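Long-range contact in tRNA (guanine(26)-N(2))-dimethyltransferase (Pyrococcus horikoshii, PDB 2EJT), which probably transfers two methyl groups from S-adenosylmethionine to the exocyclic N2 of guanine 26 in a number of tRNAs: residues L34-V39 against T58-I63. Residues are numbered along the deposited sequence; the frame is centred on the assembly and turned at random.
With SAM (S-adenosylmethionine), chain B.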
loop_
_atom_site.group_PDB
_atom_site.type_symbol
_atom_site.label_atom_id
_atom_site.label_comp_id
_atom_site.label_asym_id
_atom_site.label_seq_id
_atom_site.Cartn_x
_atom_site.Cartn_y
_atom_site.Cartn_z
ATOM N N LEU A 34 -3.654 7.007 10.110
ATOM C CA LEU A 34 -3.636 7.592 8.778
ATOM C C LEU A 34 -3.814 6.495 7.730
ATOM O O LEU A 34 -4.607 6.636 6.801
ATOM C CB LEU A 34 -2.309 8.322 8.540
ATOM C CG LEU A 34 -2.011 8.726 7.091
ATOM C CD1 LEU A 34 -3.065 9.699 6.592
ATOM C CD2 LEU A 34 -0.634 9.350 7.010
ATOM N N ASN A 35 -3.062 5.410 7.882
ATOM C CA ASN A 35 -3.153 4.288 6.958
ATOM C C ASN A 35 -4.593 3.790 6.950
ATOM O O ASN A 35 -5.151 3.502 5.893
ATOM C CB ASN A 35 -2.204 3.163 7.394
ATOM C CG ASN A 35 -2.353 1.896 6.552
ATOM O OD1 ASN A 35 -3.393 1.230 6.577
ATOM N ND2 ASN A 35 -1.302 1.554 5.809
ATOM N N ARG A 36 -5.198 3.705 8.132
ATOM C CA ARG A 36 -6.576 3.236 8.227
ATOM C C ARG A 36 -7.558 4.241 7.622
ATOM O O ARG A 36 -8.574 3.849 7.054
ATOM C CB ARG A 36 -6.930 2.909 9.681
ATOM C CG ARG A 36 -6.200 1.672 10.212
ATOM C CD ARG A 36 -6.661 1.287 11.617
ATOM N NE ARG A 36 -6.085 2.112 12.681
ATOM C CZ ARG A 36 -4.888 1.912 13.226
ATOM N NH1 ARG A 36 -4.450 2.713 14.194
ATOM N NH2 ARG A 36 -4.125 0.910 12.807
ATOM N N ASP A 37 -7.249 5.532 7.716
ATOM C CA ASP A 37 -8.121 6.547 7.124
ATOM C C ASP A 37 -8.157 6.400 5.601
ATOM O O ASP A 37 -9.215 6.541 4.984
ATOM C CB ASP A 37 -7.639 7.966 7.447
ATOM C CG ASP A 37 -7.990 8.407 8.853
ATOM O OD1 ASP A 37 -9.093 8.072 9.330
ATOM O OD2 ASP A 37 -7.169 9.112 9.476
ATOM N N ILE A 38 -6.994 6.139 5.002
ATOM C CA ILE A 38 -6.893 5.993 3.550
ATOM C C ILE A 38 -7.729 4.819 3.063
ATOM O O ILE A 38 -8.395 4.918 2.041
ATOM C CB ILE A 38 -5.419 5.790 3.087
ATOM C CG1 ILE A 38 -4.546 6.954 3.569
ATOM C CG2 ILE A 38 -5.353 5.707 1.563
ATOM C CD1 ILE A 38 -4.996 8.314 3.089
ATOM N N VAL A 39 -7.696 3.708 3.791
ATOM C CA VAL A 39 -8.478 2.543 3.400
ATOM C C VAL A 39 -9.960 2.914 3.457
ATOM O O VAL A 39 -10.716 2.639 2.523
ATOM C CB VAL A 39 -8.244 1.333 4.342
ATOM C CG1 VAL A 39 -8.768 0.066 3.682
ATOM C CG2 VAL A 39 -6.782 1.195 4.677
ATOM N N THR A 58 -6.469 -5.394 17.707
ATOM C CA THR A 58 -7.537 -4.862 18.551
ATOM C C THR A 58 -8.875 -4.888 17.816
ATOM O O THR A 58 -9.938 -4.810 18.438
ATOM C CB THR A 58 -7.264 -3.401 18.977
ATOM O OG1 THR A 58 -7.247 -2.565 17.814
ATOM C CG2 THR A 58 -5.929 -3.287 19.700
ATOM N N GLY A 59 -8.806 -4.994 16.493
ATOM C CA GLY A 59 -10.004 -5.018 15.672
ATOM C C GLY A 59 -10.360 -3.653 15.111
ATOM O O GLY A 59 -11.339 -3.518 14.380
ATOM N N ILE A 60 -9.555 -2.643 15.432
ATOM C CA ILE A 60 -9.812 -1.272 14.982
ATOM C C ILE A 60 -10.061 -1.096 13.485
ATOM O O ILE A 60 -10.955 -0.342 13.087
ATOM C CB ILE A 60 -8.661 -0.312 15.405
ATOM C CG1 ILE A 60 -8.981 1.119 14.971
ATOM C CG2 ILE A 60 -7.344 -0.747 14.774
ATOM C CD1 ILE A 60 -10.250 1.669 15.558
ATOM N N ARG A 61 -9.284 -1.780 12.654
ATOM C CA ARG A 61 -9.454 -1.644 11.209
ATOM C C ARG A 61 -10.835 -2.142 10.772
ATOM O O ARG A 61 -11.597 -1.403 10.147
ATOM C CB ARG A 61 -8.347 -2.408 10.475
ATOM C CG ARG A 61 -8.196 -2.075 8.998
ATOM C CD ARG A 61 -6.987 -2.800 8.402
ATOM N NE ARG A 61 -5.729 -2.335 8.983
ATOM C CZ ARG A 61 -4.925 -1.433 8.424
ATOM N NH1 ARG A 61 -3.809 -1.072 9.043
ATOM N NH2 ARG A 61 -5.219 -0.904 7.241
ATOM N N GLY A 62 -11.157 -3.385 11.118
ATOM C CA GLY A 62 -12.442 -3.954 10.753
ATOM C C GLY A 62 -13.616 -3.202 11.356
ATOM O O GLY A 62 -14.658 -3.051 10.715
ATOM N N ILE A 63 -13.459 -2.736 12.592
ATOM C CA ILE A 63 -14.527 -1.989 13.245
ATOM C C ILE A 63 -14.804 -0.709 12.465
ATOM O O ILE A 63 -15.958 -0.342 12.256
ATOM C CB ILE A 63 -14.165 -1.625 14.697
ATOM C CG1 ILE A 63 -14.117 -2.896 15.548
ATOM C CG2 ILE A 63 -15.193 -0.643 15.260
ATOM C CD1 ILE A 63 -13.592 -2.685 16.952
HETATM N N SAM B . -4.498 -4.533 11.477
HETATM C CA SAM B . -4.022 -3.608 12.344
HETATM C C SAM B . -4.361 -2.278 12.718
HETATM O O SAM B . -4.230 -2.160 14.014
HETATM O OXT SAM B . -4.714 -1.426 11.860
HETATM C CB SAM B . -2.830 -4.428 12.932
HETATM C CG SAM B . -1.933 -5.634 13.079
HETATM S SD SAM B . -0.562 -6.161 13.986
HETATM C CE SAM B . 0.764 -5.005 13.705
HETATM C "C5'" SAM B . -0.343 -7.730 13.348
HETATM C "C4'" SAM B . -0.697 -8.851 14.402
HETATM O "O4'" SAM B . -0.798 -9.982 13.534
HETATM C "C3'" SAM B . -1.168 -9.290 15.784
HETATM O "O3'" SAM B . -2.394 -8.905 16.495
HETATM C "C2'" SAM B . -1.053 -10.819 15.740
HETATM O "O2'" SAM B . -1.124 -11.679 16.729
HETATM C "C1'" SAM B . -0.805 -11.186 14.291
HETATM N N9 SAM B . -0.553 -12.537 13.488
HETATM C C8 SAM B . 0.642 -13.086 13.321
HETATM N N7 SAM B . 0.532 -14.180 12.615
HETATM C C5 SAM B . -0.732 -14.365 12.311
HETATM C C6 SAM B . -1.428 -15.343 11.583
HETATM N N6 SAM B . -0.771 -16.362 11.035
HETATM N N1 SAM B . -2.802 -15.245 11.443
HETATM C C2 SAM B . -3.497 -14.211 12.000
HETATM N N3 SAM B . -2.842 -13.250 12.705
HETATM C C4 SAM B . -1.463 -13.300 12.881
#
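The carboxylate end of the S-adenosylmethionine, in the pocket of a class I (Rossmann-like) methyltransferase fold, is gripped on one oxygen by Arg36 of helix 33-46 and Arg61 in the first turn of helix 60-68. Both arginines converge on the same ligand oxygen: Arg36 NH2 donates to SAM OXT at 2.6 Å, while Arg61 adds two weak bonds, from NE and NH1, the latter 3.0 Å from SAM OXT. Arginine suits both places, because a planar, multidentate cation can hold a carboxylate and still reach protein acceptors. The two guanidinium planes stand nearly perpendicular, 86° apart, and Arg36 CG lies over the centre of the Arg61 group, 3.8 Å from Arg61 CZ. Shared hold on the anion probably offsets their like charges, helped by salt bridges from Arg36 to Glu8 and from Arg61 to Asp136 and Asp138. Asn35 is a neutral second-shell acceptor: CG anti to the backbone N (chi1 174°) carries the amide toward Arg61, where OD1 meets the guanidinium edge and takes a nearly straight bond from Arg61 NH2 at 2.9 Å, helping to fix that group's rotation. A leucine in place of Arg61 would probably leave Asn35 OD1 without this donor and the ligand carboxylate held less firmly. Val39 adds an apolar neighbour, CG2, near the guanidinium plane of Arg61. Branched Ile60 sets CG2 over one face of the Arg36 guanidinium, toward its rim, 3.8 Å from Arg36 NE.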